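Local coordinates for ancylostoma secreted protein 2 (PDB 4NUK) that is a secreted hookworm protein of the CAP (cysteine-rich secretory protein) family that binds divalent metal ions and whose precise role remains uncertain, at residues 84-89 with 170-175; 121-126 with 147-152. One frame throughout, in Å; residues are numbered along the deposited sequence.

Contact 1 of 2, residues 84-89 with 170-175; sequences CVFKHS and MCYVVC. With NI (nickel (II) ion), chain B.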
ATOM      1  N   CYS A  84      15.164 -13.385  -0.879  1.00 15.89           N
ATOM      2  CA  CYS A  84      15.975 -12.590  -1.796  1.00 21.93           C
ATOM      3  C   CYS A  84      15.780 -12.984  -3.266  1.00 20.59           C
ATOM      4  O   CYS A  84      16.743 -13.134  -4.014  1.00 23.75           O
ATOM      5  CB  CYS A  84      17.465 -12.655  -1.392  1.00 18.86           C
ATOM      6  SG  CYS A  84      17.863 -11.682   0.100  1.00 23.23           S
ATOM      7  N   VAL A  85      14.529 -13.170  -3.664  1.00 17.54           N
ATOM      8  CA  VAL A  85      14.188 -13.350  -5.061  1.00 18.03           C
ATOM      9  C   VAL A  85      13.050 -12.406  -5.432  1.00 20.13           C
ATOM     10  O   VAL A  85      12.021 -12.370  -4.751  1.00 20.51           O
ATOM     11  CB  VAL A  85      13.787 -14.794  -5.362  1.00 17.38           C
ATOM     12  CG1 VAL A  85      12.872 -14.837  -6.564  1.00 21.56           C
ATOM     13  CG2 VAL A  85      15.018 -15.623  -5.616  1.00 18.27           C
ATOM     14  N   PHE A  86      13.229 -11.628  -6.497  1.00 20.96           N
ATOM     15  CA  PHE A  86      12.222 -10.622  -6.851  1.00 18.64           C
ATOM     16  C   PHE A  86      10.989 -11.298  -7.442  1.00 17.69           C
ATOM     17  O   PHE A  86      10.868 -11.446  -8.651  1.00 18.74           O
ATOM     18  CB  PHE A  86      12.789  -9.551  -7.793  1.00 17.28           C
ATOM     19  CG  PHE A  86      11.900  -8.345  -7.948  1.00 16.28           C
ATOM     20  CD1 PHE A  86      11.954  -7.306  -7.043  1.00 19.88           C
ATOM     21  CD2 PHE A  86      11.007  -8.252  -8.995  1.00 19.79           C
ATOM     22  CE1 PHE A  86      11.126  -6.185  -7.184  1.00 18.63           C
ATOM     23  CE2 PHE A  86      10.184  -7.132  -9.139  1.00 21.30           C
ATOM     24  CZ  PHE A  86      10.254  -6.097  -8.237  1.00 15.15           C
ATOM     25  N   LYS A  87      10.077 -11.715  -6.571  1.00 20.06           N
ATOM     26  CA  LYS A  87       8.929 -12.496  -7.010  1.00 20.29           C
ATOM     27  C   LYS A  87       7.766 -12.310  -6.050  1.00 18.93           C
ATOM     28  O   LYS A  87       7.951 -12.301  -4.834  1.00 17.61           O
ATOM     29  CB  LYS A  87       9.317 -13.975  -7.080  1.00 18.30           C
ATOM     30  CG  LYS A  87       8.212 -14.888  -7.551  1.00 24.75           C
ATOM     31  CD  LYS A  87       8.739 -16.310  -7.809  1.00 25.50           C
ATOM     32  CE  LYS A  87       7.598 -17.339  -7.885  1.00 34.57           C
ATOM     33  NZ  LYS A  87       6.629 -17.116  -9.010  1.00 39.16           N
ATOM     34  N   HIS A  88       6.564 -12.150  -6.586  1.00 17.86           N
ATOM     35  CA  HIS A  88       5.400 -12.159  -5.720  1.00 18.75           C
ATOM     36  C   HIS A  88       5.304 -13.532  -5.062  1.00 19.11           C
ATOM     37  O   HIS A  88       5.562 -14.540  -5.709  1.00 16.69           O
ATOM     38  CB  HIS A  88       4.133 -11.834  -6.500  1.00 18.38           C
ATOM     39  CG  HIS A  88       3.877 -10.366  -6.623  1.00 23.78           C
ATOM     40  ND1 HIS A  88       3.597  -9.570  -5.532  1.00 20.05           N
ATOM     41  CD2 HIS A  88       3.889  -9.546  -7.698  1.00 19.58           C
ATOM     42  CE1 HIS A  88       3.442  -8.321  -5.931  1.00 16.72           C
ATOM     43  NE2 HIS A  88       3.617  -8.279  -7.239  1.00 27.30           N
ATOM     44  N   SER A  89       4.987 -13.571  -3.769  1.00 15.89           N
ATOM     45  CA  SER A  89       4.827 -14.852  -3.082  1.00 16.62           C
ATOM     46  C   SER A  89       3.562 -15.536  -3.592  1.00 19.07           C
ATOM     47  O   SER A  89       2.696 -14.875  -4.173  1.00 19.57           O
ATOM     48  CB  SER A  89       4.753 -14.642  -1.575  1.00 14.20           C
ATOM     49  OG  SER A  89       3.697 -13.759  -1.236  1.00 16.60           O
ATOM     50  N   MET A 170      20.372  -6.576  -4.593  1.00 26.01           N
ATOM     51  CA  MET A 170      19.276  -5.612  -4.531  1.00 29.71           C
ATOM     52  C   MET A 170      18.905  -5.334  -3.102  1.00 24.24           C
ATOM     53  O   MET A 170      19.150  -6.147  -2.225  1.00 22.69           O
ATOM     54  CB  MET A 170      18.021  -6.155  -5.232  1.00 24.76           C
ATOM     55  CG  MET A 170      17.351  -7.298  -4.474  1.00 21.80           C
ATOM     56  SD  MET A 170      15.862  -7.929  -5.251  1.00 23.89           S
ATOM     57  CE  MET A 170      15.751  -9.547  -4.527  1.00 21.24           C
ATOM     58  N   CYS A 171      18.306  -4.175  -2.873  1.00 27.41           N
ATOM     59  CA  CYS A 171      17.588  -3.942  -1.636  1.00 25.70           C
ATOM     60  C   CYS A 171      16.127  -4.306  -1.923  1.00 22.26           C
ATOM     61  O   CYS A 171      15.489  -3.699  -2.778  1.00 16.28           O
ATOM     62  CB  CYS A 171      17.724  -2.499  -1.201  1.00 21.81           C
ATOM     63  SG  CYS A 171      16.817  -2.128   0.303  1.00 28.21           S
ATOM     64  N   TYR A 172      15.622  -5.318  -1.222  1.00 16.22           N
ATOM     65  CA  TYR A 172      14.360  -5.940  -1.574  1.00 16.20           C
ATOM     66  C   TYR A 172      13.302  -5.625  -0.529  1.00 18.32           C
ATOM     67  O   TYR A 172      13.445  -5.954   0.654  1.00 17.64           O
ATOM     68  CB  TYR A 172      14.549  -7.450  -1.768  1.00 16.70           C
ATOM     69  CG  TYR A 172      13.322  -8.224  -2.218  1.00 16.15           C
ATOM     70  CD1 TYR A 172      12.483  -7.743  -3.220  1.00 14.93           C
ATOM     71  CD2 TYR A 172      13.027  -9.462  -1.660  1.00 17.02           C
ATOM     72  CE1 TYR A 172      11.371  -8.471  -3.630  1.00 12.92           C
ATOM     73  CE2 TYR A 172      11.925 -10.195  -2.057  1.00 16.23           C
ATOM     74  CZ  TYR A 172      11.095  -9.695  -3.037  1.00 17.59           C
ATOM     75  OH  TYR A 172      10.000 -10.440  -3.410  1.00 14.30           O
ATOM     76  N   VAL A 173      12.238  -4.978  -0.994  1.00 18.12           N
ATOM     77  CA  VAL A 173      11.163  -4.477  -0.150  1.00 15.78           C
ATOM     78  C   VAL A 173       9.859  -5.212  -0.455  1.00 14.82           C
ATOM     79  O   VAL A 173       9.411  -5.257  -1.594  1.00 17.19           O
ATOM     80  CB  VAL A 173      10.941  -2.960  -0.410  1.00 19.24           C
ATOM     81  CG1 VAL A 173       9.795  -2.410   0.434  1.00 16.90           C
ATOM     82  CG2 VAL A 173      12.233  -2.163  -0.171  1.00 17.50           C
ATOM     83  N   VAL A 174       9.243  -5.774   0.569  1.00 13.92           N
ATOM     84  CA  VAL A 174       7.951  -6.408   0.410  1.00 15.52           C
ATOM     85  C   VAL A 174       6.962  -5.825   1.423  1.00 15.61           C
ATOM     86  O   VAL A 174       7.289  -5.702   2.594  1.00 22.30           O
ATOM     87  CB  VAL A 174       8.068  -7.922   0.656  1.00 18.34           C
ATOM     88  CG1 VAL A 174       6.688  -8.593   0.600  1.00 20.07           C
ATOM     89  CG2 VAL A 174       9.030  -8.569  -0.342  1.00 13.91           C
ATOM     90  N   CYS A 175       5.766  -5.455   0.977  1.00 15.19           N
ATOM     91  CA  CYS A 175       4.673  -5.116   1.892  1.00 14.97           C
ATOM     92  C   CYS A 175       3.497  -6.046   1.632  1.00 15.43           C
ATOM     93  O   CYS A 175       3.141  -6.298   0.475  1.00 15.88           O
ATOM     94  CB  CYS A 175       4.215  -3.662   1.726  1.00 15.28           C
ATOM     95  SG  CYS A 175       5.341  -2.396   2.353  1.00 16.18           S
TER
HETATM   96 NI    NI B 300       2.537  -6.822  -8.611  1.00 38.58          NI
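Tyr172 rises from strand 171-178 into the curve of the 84-89 loop and makes this a loop-on-sheet contact, in which the segment between helix 71-81 and strand 98-104 drapes over one side of the central sheet. The ring, its CG anti to the backbone N (chi1 -177°), stands off the strand and carries its hydroxyl in among the loop's peptide groups. There Lys87 N gives Tyr172 OH a weak hydrogen bond of 3.4 Å, almost straight at 164°, and the carbonyl of Val85 lies 3.1 Å away, Val85 O to Tyr172 OH. The stronger partner of the hydroxyl is Asn80, at the end of the preceding helix, whose amide also bonds Lys87 O. Tyrosine suits this place because its ring offers a broad apolar surface to Phe86 and the loop backbone, while its hydroxyl is held mainly by Asn80.

Phe86, at the centre of an inverse gamma turn, meets the same ring obliquely: CD1 of Phe86 lies 3.7 Å from CE1 of Tyr172, with the two planes at 55°. Beyond the tyrosine, Phe86 reaches Ile101 and Met103 of strand 98-104. At the other end of the loop, Met170 reaches out from beside the strand with its chain extended beyond CG and sets its CE methyl against the backbone, 3.7 Å from Cys84 C; a slim, unbranched chain fits such an approach. Cys84, with positive phi just after the helix, is tied to Cys167 by a disulfide.

One residue beyond Lys87, the CB of His88 points away from the strand, and its NE2 binds the nickel ion at 2.3 Å, while Glu99 accepts from ND1. That second-shell carboxylate probably makes the imidazole a stronger ligand, and the loop, tied down by the disulfide, the Asn80 bonds and packing on Tyr172, probably helps to place His88 at the metal.

Contact 2 of 2, residues 121-126 with 147-152; sequences AWFGEL and GHYTQM. With NI (nickel (II) ion), chain B.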
ATOM      1  N   ALA A 121       7.031   4.842  -5.358  1.00 18.94           N
ATOM      2  CA  ALA A 121       6.998   4.136  -6.624  1.00 20.25           C
ATOM      3  C   ALA A 121       5.681   3.388  -6.829  1.00 19.13           C
ATOM      4  O   ALA A 121       5.181   3.340  -7.941  1.00 18.82           O
ATOM      5  CB  ALA A 121       8.179   3.192  -6.727  1.00 20.03           C
ATOM      6  N   TRP A 122       5.122   2.811  -5.762  1.00 18.29           N
ATOM      7  CA  TRP A 122       3.839   2.113  -5.865  1.00 18.06           C
ATOM      8  C   TRP A 122       2.726   3.118  -6.094  1.00 18.81           C
ATOM      9  O   TRP A 122       1.904   2.970  -6.997  1.00 19.97           O
ATOM     10  CB  TRP A 122       3.537   1.279  -4.607  1.00 19.13           C
ATOM     11  CG  TRP A 122       4.496   0.152  -4.377  1.00 16.30           C
ATOM     12  CD1 TRP A 122       5.142  -0.574  -5.327  1.00 16.64           C
ATOM     13  CD2 TRP A 122       4.936  -0.360  -3.114  1.00 16.73           C
ATOM     14  NE1 TRP A 122       5.949  -1.505  -4.743  1.00 16.95           N
ATOM     15  CE2 TRP A 122       5.838  -1.403  -3.382  1.00 16.23           C
ATOM     16  CE3 TRP A 122       4.632  -0.057  -1.781  1.00 18.31           C
ATOM     17  CZ2 TRP A 122       6.447  -2.143  -2.370  1.00 17.15           C
ATOM     18  CZ3 TRP A 122       5.245  -0.779  -0.778  1.00 16.60           C
ATOM     19  CH2 TRP A 122       6.140  -1.813  -1.075  1.00 17.54           C
ATOM     20  N   PHE A 123       2.698   4.152  -5.270  1.00 17.53           N
ATOM     21  CA  PHE A 123       1.687   5.182  -5.429  1.00 20.34           C
ATOM     22  C   PHE A 123       1.802   5.825  -6.814  1.00 20.28           C
ATOM     23  O   PHE A 123       0.799   6.102  -7.466  1.00 18.58           O
ATOM     24  CB  PHE A 123       1.816   6.241  -4.329  1.00 20.01           C
ATOM     25  CG  PHE A 123       0.674   7.208  -4.300  1.00 22.50           C
ATOM     26  CD1 PHE A 123      -0.560   6.822  -3.801  1.00 17.84           C
ATOM     27  CD2 PHE A 123       0.821   8.494  -4.795  1.00 19.86           C
ATOM     28  CE1 PHE A 123      -1.619   7.699  -3.781  1.00 21.07           C
ATOM     29  CE2 PHE A 123      -0.245   9.372  -4.790  1.00 19.86           C
ATOM     30  CZ  PHE A 123      -1.467   8.978  -4.281  1.00 17.01           C
ATOM     31  N   GLY A 124       3.034   6.033  -7.264  1.00 21.30           N
ATOM     32  CA  GLY A 124       3.287   6.685  -8.532  1.00 18.32           C
ATOM     33  C   GLY A 124       2.561   6.076  -9.709  1.00 22.26           C
ATOM     34  O   GLY A 124       2.480   6.689 -10.760  1.00 27.20           O
ATOM     35  N   GLU A 125       2.029   4.873  -9.555  1.00 21.16           N
ATOM     36  CA  GLU A 125       1.338   4.243 -10.676  1.00 22.81           C
ATOM     37  C   GLU A 125       0.101   5.031 -11.126  1.00 23.31           C
ATOM     38  O   GLU A 125      -0.269   5.012 -12.296  1.00 23.18           O
ATOM     39  CB  GLU A 125       0.977   2.793 -10.349  1.00 20.25           C
ATOM     40  CG  GLU A 125       2.142   1.833 -10.494  1.00 18.35           C
ATOM     41  CD  GLU A 125       1.903   0.490  -9.832  1.00 21.26           C
ATOM     42  OE1 GLU A 125       0.768   0.214  -9.374  1.00 19.42           O
ATOM     43  OE2 GLU A 125       2.876  -0.288  -9.743  1.00 25.89           O
ATOM     44  N   LEU A 126      -0.523   5.731 -10.190  1.00 21.09           N
ATOM     45  CA  LEU A 126      -1.721   6.509 -10.479  1.00 21.08           C
ATOM     46  C   LEU A 126      -1.446   7.706 -11.371  1.00 26.46           C
ATOM     47  O   LEU A 126      -2.224   7.980 -12.286  1.00 27.49           O
ATOM     48  CB  LEU A 126      -2.373   6.997  -9.186  1.00 23.11           C
ATOM     49  CG  LEU A 126      -3.501   8.015  -9.326  1.00 22.27           C
ATOM     50  CD1 LEU A 126      -4.689   7.407 -10.027  1.00 22.42           C
ATOM     51  CD2 LEU A 126      -3.896   8.515  -7.956  1.00 22.99           C
ATOM     52  N   GLY A 147      -1.675  -2.045 -10.088  1.00 17.62           N
ATOM     53  CA  GLY A 147      -2.097  -2.880  -8.981  1.00 15.36           C
ATOM     54  C   GLY A 147      -1.379  -2.616  -7.671  1.00 21.85           C
ATOM     55  O   GLY A 147      -1.782  -3.096  -6.604  1.00 20.27           O
ATOM     56  N   HIS A 148      -0.297  -1.863  -7.735  1.00 22.57           N
ATOM     57  CA  HIS A 148       0.413  -1.550  -6.510  1.00 20.81           C
ATOM     58  C   HIS A 148      -0.200  -0.320  -5.893  1.00 18.44           C
ATOM     59  O   HIS A 148      -0.330  -0.225  -4.677  1.00 19.43           O
ATOM     60  CB  HIS A 148       1.897  -1.363  -6.787  1.00 22.84           C
ATOM     61  CG  HIS A 148       2.586  -2.632  -7.188  1.00 28.27           C
ATOM     62  ND1 HIS A 148       3.812  -2.654  -7.818  1.00 28.17           N
ATOM     63  CD2 HIS A 148       2.218  -3.926  -7.044  1.00 22.21           C
ATOM     64  CE1 HIS A 148       4.163  -3.904  -8.052  1.00 25.95           C
ATOM     65  NE2 HIS A 148       3.213  -4.695  -7.592  1.00 26.65           N
ATOM     66  N   TYR A 149      -0.580   0.622  -6.746  1.00 17.67           N
ATOM     67  CA  TYR A 149      -1.344   1.773  -6.297  1.00 17.96           C
ATOM     68  C   TYR A 149      -2.693   1.343  -5.727  1.00 18.18           C
ATOM     69  O   TYR A 149      -3.063   1.759  -4.633  1.00 20.82           O
ATOM     70  CB  TYR A 149      -1.560   2.775  -7.439  1.00 20.34           C
ATOM     71  CG  TYR A 149      -2.701   3.730  -7.177  1.00 17.81           C
ATOM     72  CD1 TYR A 149      -2.539   4.826  -6.339  1.00 16.72           C
ATOM     73  CD2 TYR A 149      -3.947   3.515  -7.744  1.00 20.55           C
ATOM     74  CE1 TYR A 149      -3.580   5.686  -6.079  1.00 18.89           C
ATOM     75  CE2 TYR A 149      -5.004   4.373  -7.500  1.00 20.85           C
ATOM     76  CZ  TYR A 149      -4.817   5.457  -6.664  1.00 23.01           C
ATOM     77  OH  TYR A 149      -5.867   6.312  -6.425  1.00 20.50           O
ATOM     78  N   THR A 150      -3.433   0.515  -6.466  1.00 18.17           N
ATOM     79  CA  THR A 150      -4.781   0.143  -6.036  1.00 18.95           C
ATOM     80  C   THR A 150      -4.751  -0.560  -4.676  1.00 18.93           C
ATOM     81  O   THR A 150      -5.640  -0.373  -3.867  1.00 20.64           O
ATOM     82  CB  THR A 150      -5.537  -0.708  -7.075  1.00 16.94           C
ATOM     83  OG1 THR A 150      -4.819  -1.915  -7.321  1.00 16.24           O
ATOM     84  CG2 THR A 150      -5.703   0.059  -8.403  1.00 20.36           C
ATOM     85  N   GLN A 151      -3.720  -1.350  -4.421  1.00 16.04           N
ATOM     86  CA  GLN A 151      -3.599  -2.005  -3.134  1.00 17.85           C
ATOM     87  C   GLN A 151      -3.238  -0.996  -2.042  1.00 18.07           C
ATOM     88  O   GLN A 151      -3.638  -1.147  -0.885  1.00 16.62           O
ATOM     89  CB  GLN A 151      -2.587  -3.159  -3.192  1.00 14.39           C
ATOM     90  CG  GLN A 151      -2.358  -3.883  -1.861  1.00 15.20           C
ATOM     91  CD  GLN A 151      -3.626  -4.490  -1.243  1.00 14.91           C
ATOM     92  OE1 GLN A 151      -4.327  -3.834  -0.471  1.00 13.55           O
ATOM     93  NE2 GLN A 151      -3.899  -5.757  -1.557  1.00 14.16           N
ATOM     94  N   MET A 152      -2.506   0.051  -2.397  1.00 19.08           N
ATOM     95  CA  MET A 152      -2.142   1.035  -1.382  1.00 16.51           C
ATOM     96  C   MET A 152      -3.368   1.754  -0.835  1.00 19.86           C
ATOM     97  O   MET A 152      -3.449   2.030   0.365  1.00 15.73           O
ATOM     98  CB  MET A 152      -1.133   2.032  -1.910  1.00 15.64           C
ATOM     99  CG  MET A 152       0.281   1.496  -1.952  1.00 17.43           C
ATOM    100  SD  MET A 152       1.446   2.802  -2.392  1.00 22.51           S
ATOM    101  CE  MET A 152       1.433   3.810  -0.916  1.00 19.47           C
TER
HETATM  102 NI    NI B 300       2.537  -6.822  -8.611  1.00 38.58          NI
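Tyr149 lays one face of its ring against Leu126, whose CB sits over the ring centre in a CH-pi contact, 3.6 Å from the centroid and 13° off the normal. Leu126 CD2 continues past CE1 towards the hydroxyl end, so the branched leucine follows the flat ring over much of its length. Phe123 borders the same ring from another direction: the edge of Tyr149 points at the phenylalanine's face in an offset edge-to-face pair, planes at 62°, and CE1 of Phe123 lies 3.6 Å from CE1 of Tyr149. Both side chains run the same way, and both touch Val45 of helix 28-46.

Helices 111-123 and 125-128 pack here on the short helix 147-152, which carries a metal-binding histidine of the CAP domain. Glu125 joins them by polar bonds. Its extended chain carries OE1 to the backbone N-H groups of His148 and Tyr149, which a carboxylate oxygen is well suited to accept from. His148 N meets the syn lone pair of Glu125 OE1 at 2.9 Å, and Tyr149 N reaches the same oxygen, Glu125 OE1, at 3.0 Å from above the carboxylate plane, so a single acceptor is gripped twice. Glu125 OE2 lies 3.2 Å from His148 ND1, with carboxylate and imidazole planes 28° apart, and its negative charge may polarise the ring. On the far side of that ring, His148 NE2 binds the nickel ion at 2.5 Å. Trp122 crosses His148 obliquely, CD1 near ND1, while its NE1 bonds Ile101 O. Met152, its CG anti to the carbonyl carbon, brings its polarisable SD to 3.4 Å from Trp122 CB.

How the contacts relate
The centres of the two contacts lie about 16 Å apart, and the metal site joins them: His88 of contact 1 and His148 of contact 2 share the nickel ion, with His88 NE2 3.6 Å from His148 NE2. Along the chain the order is 84-89, 121-126, 147-152, 170-175, so both segments of contact 2 fall between those of contact 1. Strand 171-178 also links them through the sheet, since Trp122 of helix 111-123 packs on Val173 and Cys175 of that strand, with Trp122 CZ3 3.5 Å from Cys175 SG. One histidine therefore comes from a loop held over the sheet and the other from a helix, and the CAP fold brings both to one metal.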